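Local coordinates for protein pantothenate kinase (Coxiella burnetii, PDB 3TQC) that catalyses the ATP-dependent phosphorylation of (R)-pantothenate to (R)-4'-phosphopantothenate, the first step of coenzyme A biosynthesis, at residues V91-G96 with F227-F232; I207-V212 with L295-R300. One frame throughout, in Å; residues are numbered along the deposited sequence.

From the N terminus, the chain reaches 91-96 first, at the start of the strand that runs into the P-loop. It then passes 207-212, in the loop after strand 199-203, and returns at 227-232 to lie beside 91-96. Interaction 1 thereby closes a loop of 130 residues and joins two parallel neighbours of the mixed sheet. Only after helix 271-294 does 295-300 meet 207-212 in interaction 2, so the two closures cross. Interaction 2 ties the loop after strand 199-203 to the turn leading into strand 303-307. The contacts touch where Phe227 packs on Ile207 and Leu208, and Phe232 on Lys298.

Interaction 1: residues V91-G96 with F227-F232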
loop_
_atom_site.group_PDB
_atom_site.type_symbol
_atom_site.label_atom_id
_atom_site.label_comp_id
_atom_site.label_asym_id
_atom_site.label_seq_id
_atom_site.Cartn_x
_atom_site.Cartn_y
_atom_site.Cartn_z
ATOM N N VAL B 91 -8.012 6.214 14.916
ATOM C CA VAL B 91 -8.134 4.792 14.778
ATOM C C VAL B 91 -6.720 4.238 15.064
ATOM O O VAL B 91 -5.753 5.009 15.105
ATOM C CB VAL B 91 -8.601 4.409 13.356
ATOM C CG1 VAL B 91 -10.038 4.781 13.155
ATOM C CG2 VAL B 91 -7.738 5.064 12.318
ATOM N N PRO B 92 -6.595 2.909 15.235
ATOM C CA PRO B 92 -5.306 2.342 15.617
ATOM C C PRO B 92 -4.293 2.366 14.481
ATOM O O PRO B 92 -4.646 2.322 13.304
ATOM C CB PRO B 92 -5.650 0.889 15.991
ATOM C CG PRO B 92 -7.129 0.889 16.247
ATOM C CD PRO B 92 -7.642 1.880 15.211
ATOM N N TYR B 93 -3.040 2.469 14.862
ATOM C CA TYR B 93 -1.942 2.291 13.952
ATOM C C TYR B 93 -1.734 0.785 13.831
ATOM O O TYR B 93 -1.643 0.113 14.843
ATOM C CB TYR B 93 -0.700 2.961 14.523
ATOM C CG TYR B 93 0.399 3.102 13.520
ATOM C CD1 TYR B 93 0.519 4.244 12.759
ATOM C CD2 TYR B 93 1.334 2.086 13.336
ATOM C CE1 TYR B 93 1.522 4.370 11.837
ATOM C CE2 TYR B 93 2.325 2.198 12.413
ATOM C CZ TYR B 93 2.431 3.351 11.673
ATOM O OH TYR B 93 3.433 3.471 10.745
ATOM N N ILE B 94 -1.694 0.256 12.615
ATOM C CA ILE B 94 -1.580 -1.186 12.422
ATOM C C ILE B 94 -0.270 -1.537 11.756
ATOM O O ILE B 94 0.032 -1.036 10.675
ATOM C CB ILE B 94 -2.714 -1.750 11.578
ATOM C CG1 ILE B 94 -4.073 -1.397 12.195
ATOM C CG2 ILE B 94 -2.569 -3.251 11.463
ATOM C CD1 ILE B 94 -5.222 -2.280 11.698
ATOM N N ILE B 95 0.490 -2.410 12.406
ATOM C CA ILE B 95 1.783 -2.837 11.921
ATOM C C ILE B 95 1.665 -4.289 11.449
ATOM O O ILE B 95 1.254 -5.158 12.210
ATOM C CB ILE B 95 2.837 -2.749 13.028
ATOM C CG1 ILE B 95 3.023 -1.297 13.481
ATOM C CG2 ILE B 95 4.181 -3.315 12.567
ATOM C CD1 ILE B 95 3.803 -1.176 14.828
ATOM N N GLY B 96 2.028 -4.546 10.203
ATOM C CA GLY B 96 1.934 -5.876 9.628
ATOM C C GLY B 96 3.215 -6.638 9.863
ATOM O O GLY B 96 4.300 -6.068 9.777
ATOM N N PHE B 227 -3.288 -1.392 6.831
ATOM C CA PHE B 227 -2.192 -1.186 7.755
ATOM C C PHE B 227 -1.270 -0.071 7.325
ATOM O O PHE B 227 -1.299 0.387 6.184
ATOM C CB PHE B 227 -1.461 -2.509 8.107
ATOM C CG PHE B 227 -0.743 -3.188 6.973
ATOM C CD1 PHE B 227 0.235 -2.536 6.234
ATOM C CD2 PHE B 227 -0.980 -4.523 6.711
ATOM C CE1 PHE B 227 0.956 -3.208 5.215
ATOM C CE2 PHE B 227 -0.288 -5.199 5.689
ATOM C CZ PHE B 227 0.683 -4.539 4.948
ATOM N N ASP B 228 -0.459 0.370 8.274
ATOM C CA ASP B 228 0.355 1.559 8.119
ATOM C C ASP B 228 1.833 1.266 7.867
ATOM O O ASP B 228 2.553 2.072 7.283
ATOM C CB ASP B 228 0.198 2.373 9.398
ATOM C CG ASP B 228 -1.232 2.768 9.634
ATOM O OD1 ASP B 228 -1.629 3.778 9.021
ATOM O OD2 ASP B 228 -1.954 2.071 10.388
ATOM N N PHE B 229 2.275 0.105 8.316
ATOM C CA PHE B 229 3.675 -0.250 8.310
ATOM C C PHE B 229 3.743 -1.759 8.303
ATOM O O PHE B 229 2.920 -2.412 8.935
ATOM C CB PHE B 229 4.308 0.285 9.578
ATOM C CG PHE B 229 5.799 0.239 9.588
ATOM C CD1 PHE B 229 6.539 1.376 9.328
ATOM C CD2 PHE B 229 6.467 -0.932 9.902
ATOM C CE1 PHE B 229 7.942 1.334 9.350
ATOM C CE2 PHE B 229 7.849 -0.984 9.922
ATOM C CZ PHE B 229 8.586 0.141 9.648
ATOM N N SER B 230 4.713 -2.325 7.613
ATOM C CA SER B 230 4.870 -3.774 7.629
ATOM C C SER B 230 6.311 -4.175 7.773
ATOM O O SER B 230 7.202 -3.522 7.230
ATOM C CB SER B 230 4.305 -4.388 6.358
ATOM O OG SER B 230 4.902 -3.781 5.243
ATOM N N LEU B 231 6.513 -5.254 8.526
ATOM C CA LEU B 231 7.800 -5.908 8.692
ATOM C C LEU B 231 7.703 -7.217 7.958
ATOM O O LEU B 231 6.678 -7.885 8.026
ATOM C CB LEU B 231 8.072 -6.250 10.155
ATOM C CG LEU B 231 8.415 -5.195 11.202
ATOM C CD1 LEU B 231 7.194 -4.374 11.585
ATOM C CD2 LEU B 231 8.982 -5.899 12.424
ATOM N N PHE B 232 8.766 -7.606 7.282
ATOM C CA PHE B 232 8.846 -8.945 6.734
ATOM C C PHE B 232 10.022 -9.617 7.433
ATOM O O PHE B 232 11.107 -9.060 7.456
ATOM C CB PHE B 232 9.026 -8.916 5.225
ATOM C CG PHE B 232 9.000 -10.280 4.569
ATOM C CD1 PHE B 232 7.869 -10.726 3.911
ATOM C CD2 PHE B 232 10.123 -11.090 4.582
ATOM C CE1 PHE B 232 7.850 -11.957 3.296
ATOM C CE2 PHE B 232 10.114 -12.317 3.971
ATOM C CZ PHE B 232 8.963 -12.757 3.329
#
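Two parallel strands are joined here by backbone hydrogen bonds in which Gly96 both gives and accepts: its N donates to Phe229 O (2.6 Å) and its O receives Leu231 N (2.7 Å). Two residues earlier, Ile94 O takes Asp228 N at 2.8 Å, while Phe229 N adds a weak bond to the same oxygen. Without a side chain, Gly96 lets the Phe227 ring come close.

A side chain continues the pairing where strand 229-234 has not yet begun. With Asp228 CG anti to the carbonyl carbon (chi1 -60°), Asp228 OD2 accepts Ile94 N at 2.9 Å in a nearly straight bond (175°), met on the anti side of the carboxylate. Lys168 forms a salt bridge with the same oxygen and also binds Pro92 O.

Among the aromatic contacts, Asp228 CB sits over one face of the Tyr93 ring, offset toward the rim, in a CH-pi contact, and the carboxylate stacks 21° from the ring plane. Tyr93 OH reaches Phe229 CB at 3.5 Å. Of the aliphatic contacts, Ile95 CG2 presses on Leu231 CD1 at 3.3 Å, tighter than usual, and Ile94 CG2 packs on Phe227 CB at 3.6 Å. Beta-branched isoleucines suit these extended, buried strand positions.

The chemistry implies a central P-loop kinase pairing whose main-chain groups bond within the sheet, with one carboxylate, probably stabilised as an anion by Lys168, extending it.

Interaction 2: residues I207-V212 with L295-R300; sequences ILQTGV and LPYKNR
The ring of Tyr297 carries Gln209 CA over the centre of one face, 4.2 Å from the centroid, a CH-pi contact. Gln209 CG approaches Tyr297 CD2 at 4.0 Å, and the amide plane is turned 43° from the ring. The other flat group, the guanidinium of Arg300, meets its partners at the edge: both Leu208 O and water 1 are reached by NH1.

Arg300 NH1 donates to Leu208 O at 2.8 Å. The acceptor lies in the guanidinium plane, yet the donor stands 50° above the carbonyl plane. A bend at chi3 (61°) turns NE out of the extended line of the side chain. Water 1 accepts from Arg300 NH1 and donates to Ile207 O and Gln209 O, so one arginine nitrogen serves three successive carbonyls, one directly and two through water. Arginine suits this place because its long side chain carries several N-H groups.

Leu208 supplies the apolar part, its CB 3.7 Å from Tyr297 CB, while its other contacts include Phe232 and Ala98 of the central sheet. At the far end of the ring, water 2 bridges Tyr297 OH and Thr210 N, at 2.8 Å from each. Tyrosine thus offers a face to the backbone and a hydroxyl to the water.

Arg300 N bonds to Tyr297 O within the 3-10 turn, which places both side chains against the same loop. Arg300 also binds Ser224 through NH2 and, through NE, forms a salt bridge with Asp225 of the second subunit. The chemistry implies that an irregular loop is held through its carbonyls, by direct and water-mediated bonds to an arginine whose positive charge is probably balanced across the dimer interface, and by apolar and ring contacts of Leu208 and Gln209 with Tyr297.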
loop_
_atom_site.group_PDB
_atom_site.type_symbol
_atom_site.label_atom_id
_atom_site.label_comp_id
_atom_site.label_asym_id
_atom_site.label_seq_id
_atom_site.Cartn_x
_atom_site.Cartn_y
_atom_site.Cartn_z
ATOM N N ILE B 207 -0.334 -11.292 4.533
ATOM C CA ILE B 207 -0.765 -9.904 4.714
ATOM C C ILE B 207 -0.291 -8.961 3.622
ATOM O O ILE B 207 -0.802 -7.847 3.518
ATOM C CB ILE B 207 -0.343 -9.329 6.061
ATOM C CG1 ILE B 207 1.173 -9.412 6.235
ATOM C CG2 ILE B 207 -1.088 -10.033 7.158
ATOM C CD1 ILE B 207 1.714 -8.414 7.250
ATOM N N LEU B 208 0.696 -9.393 2.839
ATOM C CA LEU B 208 1.255 -8.592 1.764
ATOM C C LEU B 208 0.695 -8.990 0.390
ATOM O O LEU B 208 1.049 -8.404 -0.631
ATOM C CB LEU B 208 2.772 -8.731 1.767
ATOM C CG LEU B 208 3.405 -8.313 3.085
ATOM C CD1 LEU B 208 4.915 -8.350 3.038
ATOM C CD2 LEU B 208 2.910 -6.927 3.463
ATOM N N GLN B 209 -0.181 -9.985 0.382
ATOM C CA GLN B 209 -0.756 -10.483 -0.847
ATOM C C GLN B 209 -1.910 -9.622 -1.318
ATOM O O GLN B 209 -2.329 -8.689 -0.634
ATOM C CB GLN B 209 -1.251 -11.907 -0.638
ATOM C CG GLN B 209 -0.162 -12.890 -0.285
ATOM C CD GLN B 209 -0.724 -14.247 0.110
ATOM O OE1 GLN B 209 -1.926 -14.503 -0.037
ATOM N NE2 GLN B 209 0.138 -15.120 0.602
ATOM N N THR B 210 -2.422 -9.951 -2.493
ATOM C CA THR B 210 -3.605 -9.318 -3.037
ATOM C C THR B 210 -4.725 -10.334 -3.075
ATOM O O THR B 210 -4.488 -11.539 -2.957
ATOM C CB THR B 210 -3.344 -8.841 -4.463
ATOM O OG1 THR B 210 -2.824 -9.931 -5.223
ATOM C CG2 THR B 210 -2.341 -7.696 -4.472
ATOM N N GLY B 211 -5.945 -9.846 -3.266
ATOM C CA GLY B 211 -7.114 -10.710 -3.382
ATOM C C GLY B 211 -7.241 -11.284 -4.784
ATOM O O GLY B 211 -6.571 -10.831 -5.723
ATOM N N VAL B 212 -8.103 -12.282 -4.932
ATOM C CA VAL B 212 -8.368 -12.866 -6.240
ATOM C C VAL B 212 -9.452 -12.036 -6.950
ATOM O O VAL B 212 -10.384 -11.544 -6.305
ATOM C CB VAL B 212 -8.797 -14.346 -6.106
ATOM C CG1 VAL B 212 -7.827 -15.093 -5.199
ATOM C CG2 VAL B 212 -10.212 -14.459 -5.562
ATOM N N LEU B 295 7.102 -14.923 -0.312
ATOM C CA LEU B 295 8.365 -14.304 -0.718
ATOM C C LEU B 295 8.244 -13.333 -1.900
ATOM O O LEU B 295 8.936 -12.320 -1.936
ATOM C CB LEU B 295 9.384 -15.398 -1.067
ATOM C CG LEU B 295 10.859 -15.020 -1.089
ATOM C CD1 LEU B 295 11.303 -14.477 0.275
ATOM C CD2 LEU B 295 11.714 -16.233 -1.502
ATOM N N PRO B 296 7.369 -13.631 -2.875
ATOM C CA PRO B 296 7.179 -12.682 -3.956
ATOM C C PRO B 296 6.738 -11.291 -3.516
ATOM O O PRO B 296 6.938 -10.338 -4.245
ATOM C CB PRO B 296 6.085 -13.337 -4.791
ATOM C CG PRO B 296 6.309 -14.773 -4.587
ATOM C CD PRO B 296 6.688 -14.909 -3.161
ATOM N N TYR B 297 6.127 -11.181 -2.344
ATOM C CA TYR B 297 5.639 -9.896 -1.863
ATOM C C TYR B 297 6.558 -9.300 -0.802
ATOM O O TYR B 297 6.254 -8.257 -0.249
ATOM C CB TYR B 297 4.194 -10.035 -1.363
ATOM C CG TYR B 297 3.274 -10.458 -2.469
ATOM C CD1 TYR B 297 2.818 -9.536 -3.397
ATOM C CD2 TYR B 297 2.898 -11.799 -2.629
ATOM C CE1 TYR B 297 1.983 -9.924 -4.455
ATOM C CE2 TYR B 297 2.067 -12.195 -3.679
ATOM C CZ TYR B 297 1.616 -11.252 -4.584
ATOM O OH TYR B 297 0.793 -11.629 -5.628
ATOM N N LYS B 298 7.712 -9.925 -0.575
ATOM C CA LYS B 298 8.651 -9.466 0.454
ATOM C C LYS B 298 8.975 -7.972 0.312
ATOM O O LYS B 298 9.044 -7.217 1.305
ATOM C CB LYS B 298 9.951 -10.289 0.390
ATOM C CG LYS B 298 10.985 -9.905 1.436
ATOM C CD LYS B 298 12.318 -10.652 1.295
ATOM C CE LYS B 298 13.081 -10.203 0.056
ATOM N NZ LYS B 298 14.523 -10.371 0.238
ATOM N N ASN B 299 9.184 -7.547 -0.927
ATOM C CA ASN B 299 9.641 -6.194 -1.175
ATOM C C ASN B 299 8.532 -5.167 -1.010
ATOM O O ASN B 299 8.762 -3.981 -1.206
ATOM C CB ASN B 299 10.322 -6.103 -2.541
ATOM C CG ASN B 299 11.640 -6.879 -2.580
ATOM O OD1 ASN B 299 12.237 -7.162 -1.535
ATOM N ND2 ASN B 299 12.094 -7.232 -3.777
ATOM N N ARG B 300 7.335 -5.603 -0.633
ATOM C CA ARG B 300 6.282 -4.641 -0.303
ATOM C C ARG B 300 6.416 -4.118 1.128
ATOM O O ARG B 300 5.787 -3.155 1.469
ATOM C CB ARG B 300 4.891 -5.236 -0.496
ATOM C CG ARG B 300 4.571 -5.656 -1.904
ATOM C CD ARG B 300 3.079 -5.886 -2.051
ATOM N NE ARG B 300 2.336 -4.657 -1.773
ATOM C CZ ARG B 300 1.183 -4.582 -1.114
ATOM N NH1 ARG B 300 0.583 -5.673 -0.650
ATOM N NH2 ARG B 300 0.631 -3.381 -0.910
HETATM O O HOH W 1 -1.693 -6.901 1.069
HETATM O O HOH W 2 -1.607 -11.967 -4.301
#